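Local coordinates for protein Ta0487 (Thermoplasma acidophilum, PDB 3KBQ) that is of unknown function but belongs to the CinA family, this chain being a probable molybdopterin-binding domain of a longer protein, at residues B[6-11]-B[37-42]; B[103-108]-B[132-137]. One frame throughout, in Å; residues are numbered along the deposited sequence.

Contact 1 (B[6-11]-B[37-42]); sequences ASVITV and YQVRRG
Strands 6-11 and 38-42 run parallel, their axes 4.8 Å apart at the closest and diverging by 38°. Ala6 is gripped through both polar backbone atoms: its N gives a bond of 2.9 Å to Gln38 O, and its O receives Arg40 N at 2.8 Å, nearly along the C=O axis. The next rung, Val8 N to Arg41 O at 3.1 Å, lies in the carbonyl plane but falls one residue later than a regular ladder would place it. Between these rungs Ser7 alone lies opposite Arg40 and Arg41, a beta bulge, with a psi of -49° at Arg40 that breaks the extended course. Val8 and Val39 share a face with Ala6; Val8 CG2 meets Val39 CG1 at 3.8 Å, the two side chains crossing obliquely. Small and branched apolar residues suit this face, because helix 23-34 packs on it as the crossover helix of a beta-alpha-beta unit, with Leu32, Ile28 and Thr33 touching it. The Ala6 methyl also meets Tyr37 CD1 at 4.1 Å. Both arginines extend from CG to NE away from strand 6-11, toward the second subunit. At the bulge Arg41 N is buried with no partner in the model, as bulge residues often are, whereas the guanidinium groups of Arg40 and Arg41 are both engaged in salt bridges by Glu51 of the second subunit.

Contact 2 (B[103-108]-B[132-137]); sequences KKKYGQ and VGTAPG
Lys105 and Tyr106, at the C-terminal end of helix 96-106, reach across to the loop 132-137 and close on Thr134 from two directions. The tight part is Thr134. Its CG2, anti to its own carbonyl carbon, and its CB both lie 3.9 Å from Tyr106 CE2, and CG2 is equally near CZ, the two side chains crossing at about a right angle. Alongside, Lys105 CD passes 3.9 Å from Thr134 CA. The lysine itself runs along the margin: its CG stands anti to the carbonyl carbon, the chain goes straight to CE and then bends at chi4 (-82°), turning NZ to a short bond of 2.6 Å with Gly133 O, in the carbonyl plane. NZ is also bonded to Asn130 O, so a long flexible amine suits a place where two loop carbonyls must be met at once. The helix ends here in a Schellman motif: Gly107 takes a positive phi of 49°, which glycine adopts easily, and Gly107 N bonds back to Lys104 O while Gln108 N reaches Lys103 O weakly. An alanine at Lys105 would probably loosen the loop from the helix, since both carbonyl bonds of NZ and the aliphatic run past Thr134 would go. On the loop side, Asn130 OD1 takes Val132 N in an Asx turn and also Gly133 N, which probably steadies the bend that presents Gly133 O. Thr134 OG1 gives Tyr106 OH only a weak bond of 3.3 Å. The loose side is at exposed Val132, whose side chain turns from Lys105 toward helix 154-163.

Overall arrangement
From the N terminus the chain lays down strand 5-11, passes through helices 13-16 and 23-34, and returns as strand 38-45; contact 1 closes this loop of 25 intervening residues at one margin of the six-stranded mixed sheet, where the second subunit continues the sheet. The chain then builds the strands and helices up to helix 96-106. Contact 2 closes the later loop, 23 residues through helix 113-116 and strands 120-121 and 125-128, tying that helix to the connection before strand 137-142. The two are in series, neither nested nor crossed, and lie on opposite sides of the chain's centre, their own centres about 28 Å apart.

Contact 1 (B[6-11]-B[37-42])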
loop_
_atom_site.group_PDB
_atom_site.type_symbol
_atom_site.label_atom_id
_atom_site.label_comp_id
_atom_site.label_asym_id
_atom_site.label_seq_id
_atom_site.Cartn_x
_atom_site.Cartn_y
_atom_site.Cartn_z
ATOM N N ALA B 6 -12.350 5.846 -3.354
ATOM C CA ALA B 6 -11.039 6.458 -3.619
ATOM C C ALA B 6 -9.957 5.459 -3.340
ATOM O O ALA B 6 -10.159 4.550 -2.523
ATOM C CB ALA B 6 -10.777 7.733 -2.754
ATOM N N SER B 7 -8.830 5.608 -4.037
ATOM C CA SER B 7 -7.628 4.836 -3.703
ATOM C C SER B 7 -6.443 5.741 -3.484
ATOM O O SER B 7 -6.398 6.861 -4.004
ATOM C CB SER B 7 -7.294 3.816 -4.796
ATOM O OG SER B 7 -8.208 2.744 -4.643
ATOM N N VAL B 8 -5.478 5.237 -2.728
ATOM C CA VAL B 8 -4.288 5.974 -2.369
ATOM C C VAL B 8 -3.063 5.218 -2.892
ATOM O O VAL B 8 -2.936 4.017 -2.753
ATOM C CB VAL B 8 -4.226 6.176 -0.848
ATOM C CG1 VAL B 8 -3.026 7.041 -0.414
ATOM C CG2 VAL B 8 -5.559 6.797 -0.373
ATOM N N ILE B 9 -2.132 5.965 -3.461
ATOM C CA ILE B 9 -0.899 5.398 -3.948
ATOM C C ILE B 9 0.240 6.171 -3.285
ATOM O O ILE B 9 0.185 7.400 -3.146
ATOM C CB ILE B 9 -0.771 5.529 -5.485
ATOM C CG1 ILE B 9 -1.867 4.710 -6.216
ATOM C CG2 ILE B 9 0.689 5.063 -5.928
ATOM C CD1 ILE B 9 -2.005 5.145 -7.721
ATOM N N THR B 10 1.257 5.443 -2.844
ATOM C CA THR B 10 2.434 6.044 -2.271
ATOM C C THR B 10 3.594 5.487 -3.113
ATOM O O THR B 10 3.737 4.266 -3.276
ATOM C CB THR B 10 2.658 5.610 -0.790
ATOM O OG1 THR B 10 1.519 5.997 -0.005
ATOM C CG2 THR B 10 3.927 6.297 -0.184
ATOM N N VAL B 11 4.423 6.377 -3.634
ATOM C CA VAL B 11 5.607 5.960 -4.417
ATOM C C VAL B 11 6.907 6.283 -3.641
ATOM O O VAL B 11 7.106 7.423 -3.236
ATOM C CB VAL B 11 5.626 6.715 -5.777
ATOM C CG1 VAL B 11 6.818 6.275 -6.635
ATOM C CG2 VAL B 11 4.245 6.531 -6.534
ATOM N N TYR B 37 -15.614 9.904 1.272
ATOM C CA TYR B 37 -15.207 8.781 0.416
ATOM C C TYR B 37 -14.984 7.497 1.155
ATOM O O TYR B 37 -14.581 7.492 2.334
ATOM C CB TYR B 37 -13.914 9.097 -0.332
ATOM C CG TYR B 37 -14.087 10.133 -1.370
ATOM C CD1 TYR B 37 -14.323 9.758 -2.687
ATOM C CD2 TYR B 37 -14.018 11.502 -1.053
ATOM C CE1 TYR B 37 -14.480 10.674 -3.633
ATOM C CE2 TYR B 37 -14.192 12.446 -2.022
ATOM C CZ TYR B 37 -14.422 12.013 -3.311
ATOM O OH TYR B 37 -14.589 12.896 -4.324
ATOM N N GLN B 38 -15.201 6.391 0.473
ATOM C CA GLN B 38 -14.708 5.114 0.944
ATOM C C GLN B 38 -13.298 4.833 0.393
ATOM O O GLN B 38 -13.092 4.703 -0.833
ATOM C CB GLN B 38 -15.677 3.952 0.599
ATOM C CG GLN B 38 -15.011 2.578 0.946
ATOM C CD GLN B 38 -15.929 1.396 0.793
ATOM O OE1 GLN B 38 -16.241 0.967 -0.338
ATOM N NE2 GLN B 38 -16.339 0.816 1.928
ATOM N N VAL B 39 -12.304 4.753 1.278
ATOM C CA VAL B 39 -10.961 4.494 0.784
ATOM C C VAL B 39 -10.823 2.972 0.579
ATOM O O VAL B 39 -10.827 2.170 1.508
ATOM C CB VAL B 39 -9.871 5.035 1.724
ATOM C CG1 VAL B 39 -8.453 4.775 1.130
ATOM C CG2 VAL B 39 -10.123 6.525 1.993
ATOM N N ARG B 40 -10.703 2.583 -0.669
ATOM C CA ARG B 40 -10.876 1.170 -0.993
ATOM C C ARG B 40 -9.571 0.363 -0.929
ATOM O O ARG B 40 -9.562 -0.742 -0.343
ATOM C CB ARG B 40 -11.547 1.022 -2.346
ATOM C CG ARG B 40 -11.826 -0.432 -2.590
ATOM C CD ARG B 40 -12.754 -0.674 -3.710
ATOM N NE ARG B 40 -12.638 -2.061 -4.181
ATOM C CZ ARG B 40 -13.261 -2.498 -5.273
ATOM N NH1 ARG B 40 -14.015 -1.639 -6.007
ATOM N NH2 ARG B 40 -13.132 -3.761 -5.640
ATOM N N ARG B 41 -8.500 0.861 -1.571
ATOM C CA ARG B 41 -7.210 0.154 -1.602
ATOM C C ARG B 41 -6.112 1.171 -1.476
ATOM O O ARG B 41 -6.273 2.324 -1.954
ATOM C CB ARG B 41 -7.007 -0.608 -2.921
ATOM C CG ARG B 41 -7.952 -1.797 -3.096
ATOM C CD ARG B 41 -7.600 -2.532 -4.356
ATOM N NE ARG B 41 -8.569 -3.577 -4.588
ATOM C CZ ARG B 41 -8.606 -4.317 -5.693
ATOM N NH1 ARG B 41 -7.681 -4.133 -6.642
ATOM N NH2 ARG B 41 -9.545 -5.253 -5.832
ATOM N N GLY B 42 -4.988 0.739 -0.885
ATOM C CA GLY B 42 -3.752 1.550 -0.777
ATOM C C GLY B 42 -2.664 0.762 -1.500
ATOM O O GLY B 42 -2.647 -0.495 -1.468
#

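Contact 2 (B[103-108]-B[132-137])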
loop_
_atom_site.group_PDB
_atom_site.type_symbol
_atom_site.label_atom_id
_atom_site.label_comp_id
_atom_site.label_asym_id
_atom_site.label_seq_id
_atom_site.Cartn_x
_atom_site.Cartn_y
_atom_site.Cartn_z
ATOM N N LYS B 103 11.123 28.222 -13.028
ATOM C CA LYS B 103 12.227 29.182 -13.215
ATOM C C LYS B 103 12.158 30.342 -12.212
ATOM O O LYS B 103 13.181 30.785 -11.688
ATOM C CB LYS B 103 12.207 29.755 -14.636
ATOM C CG LYS B 103 12.766 28.825 -15.679
ATOM C CD LYS B 103 12.440 29.316 -17.096
ATOM C CE LYS B 103 13.117 28.408 -18.116
ATOM N NZ LYS B 103 12.767 28.754 -19.523
ATOM N N LYS B 104 10.941 30.814 -11.967
ATOM C CA LYS B 104 10.701 31.854 -10.979
ATOM C C LYS B 104 11.148 31.365 -9.606
ATOM O O LYS B 104 11.858 32.062 -8.909
ATOM C CB LYS B 104 9.221 32.229 -10.965
ATOM C CG LYS B 104 8.966 33.718 -10.776
ATOM C CD LYS B 104 10.012 34.570 -11.538
ATOM C CE LYS B 104 9.561 36.004 -11.762
ATOM N NZ LYS B 104 9.048 36.608 -10.498
ATOM N N LYS B 105 10.783 30.138 -9.248
ATOM C CA LYS B 105 11.167 29.588 -7.943
ATOM C C LYS B 105 12.669 29.455 -7.770
ATOM O O LYS B 105 13.202 29.649 -6.671
ATOM C CB LYS B 105 10.512 28.235 -7.712
ATOM C CG LYS B 105 9.075 28.334 -7.248
ATOM C CD LYS B 105 8.451 26.966 -7.159
ATOM C CE LYS B 105 7.041 27.029 -6.583
ATOM N NZ LYS B 105 7.043 27.095 -5.066
ATOM N N TYR B 106 13.358 29.124 -8.850
ATOM C CA TYR B 106 14.790 28.903 -8.751
ATOM C C TYR B 106 15.604 30.164 -9.026
ATOM O O TYR B 106 16.831 30.125 -8.941
ATOM C CB TYR B 106 15.229 27.768 -9.692
ATOM C CG TYR B 106 15.013 26.380 -9.129
ATOM C CD1 TYR B 106 15.907 25.846 -8.198
ATOM C CD2 TYR B 106 13.917 25.600 -9.526
ATOM C CE1 TYR B 106 15.715 24.573 -7.671
ATOM C CE2 TYR B 106 13.714 24.313 -8.997
ATOM C CZ TYR B 106 14.619 23.816 -8.077
ATOM O OH TYR B 106 14.466 22.562 -7.560
ATOM N N GLY B 107 14.924 31.258 -9.374
ATOM C CA GLY B 107 15.579 32.508 -9.759
ATOM C C GLY B 107 16.681 32.325 -10.790
ATOM O O GLY B 107 17.720 32.999 -10.741
ATOM N N GLN B 108 16.449 31.421 -11.739
ATOM C CA GLN B 108 17.472 31.020 -12.698
ATOM C C GLN B 108 16.815 30.642 -14.044
ATOM O O GLN B 108 15.802 29.920 -14.072
ATOM C CB GLN B 108 18.313 29.868 -12.099
ATOM C CG GLN B 108 19.236 29.098 -13.056
ATOM C CD GLN B 108 20.463 29.883 -13.507
ATOM O OE1 GLN B 108 21.510 29.869 -12.848
ATOM N NE2 GLN B 108 20.352 30.547 -14.653
ATOM N N VAL B 132 4.949 25.916 -1.448
ATOM C CA VAL B 132 5.924 25.522 -0.435
ATOM C C VAL B 132 7.202 24.993 -1.069
ATOM O O VAL B 132 8.301 25.371 -0.665
ATOM C CB VAL B 132 5.386 24.362 0.481
ATOM C CG1 VAL B 132 6.409 24.006 1.574
ATOM C CG2 VAL B 132 4.008 24.660 1.052
ATOM N N GLY B 133 7.077 24.085 -2.035
ATOM C CA GLY B 133 8.257 23.413 -2.562
ATOM C C GLY B 133 8.348 23.704 -4.033
ATOM O O GLY B 133 7.675 24.604 -4.531
ATOM N N THR B 134 9.137 22.940 -4.772
ATOM C CA THR B 134 9.275 23.318 -6.176
ATOM C C THR B 134 8.438 22.504 -7.178
ATOM O O THR B 134 8.135 23.023 -8.248
ATOM C CB THR B 134 10.744 23.417 -6.623
ATOM O OG1 THR B 134 11.412 22.176 -6.337
ATOM C CG2 THR B 134 11.421 24.582 -5.907
ATOM N N ALA B 135 8.079 21.257 -6.865
ATOM C CA ALA B 135 7.347 20.464 -7.853
ATOM C C ALA B 135 5.849 20.824 -7.858
ATOM O O ALA B 135 5.207 20.771 -6.805
ATOM C CB ALA B 135 7.544 18.981 -7.596
ATOM N N PRO B 136 5.296 21.206 -9.016
ATOM C CA PRO B 136 3.835 21.372 -9.041
ATOM C C PRO B 136 3.115 20.035 -8.737
ATOM O O PRO B 136 3.667 18.962 -9.036
ATOM C CB PRO B 136 3.543 21.778 -10.493
ATOM C CG PRO B 136 4.764 21.467 -11.259
ATOM C CD PRO B 136 5.916 21.466 -10.327
ATOM N N GLY B 137 1.915 20.097 -8.153
ATOM C CA GLY B 137 1.021 18.945 -8.167
ATOM C C GLY B 137 0.341 18.872 -9.526
ATOM O O GLY B 137 0.469 19.786 -10.352
#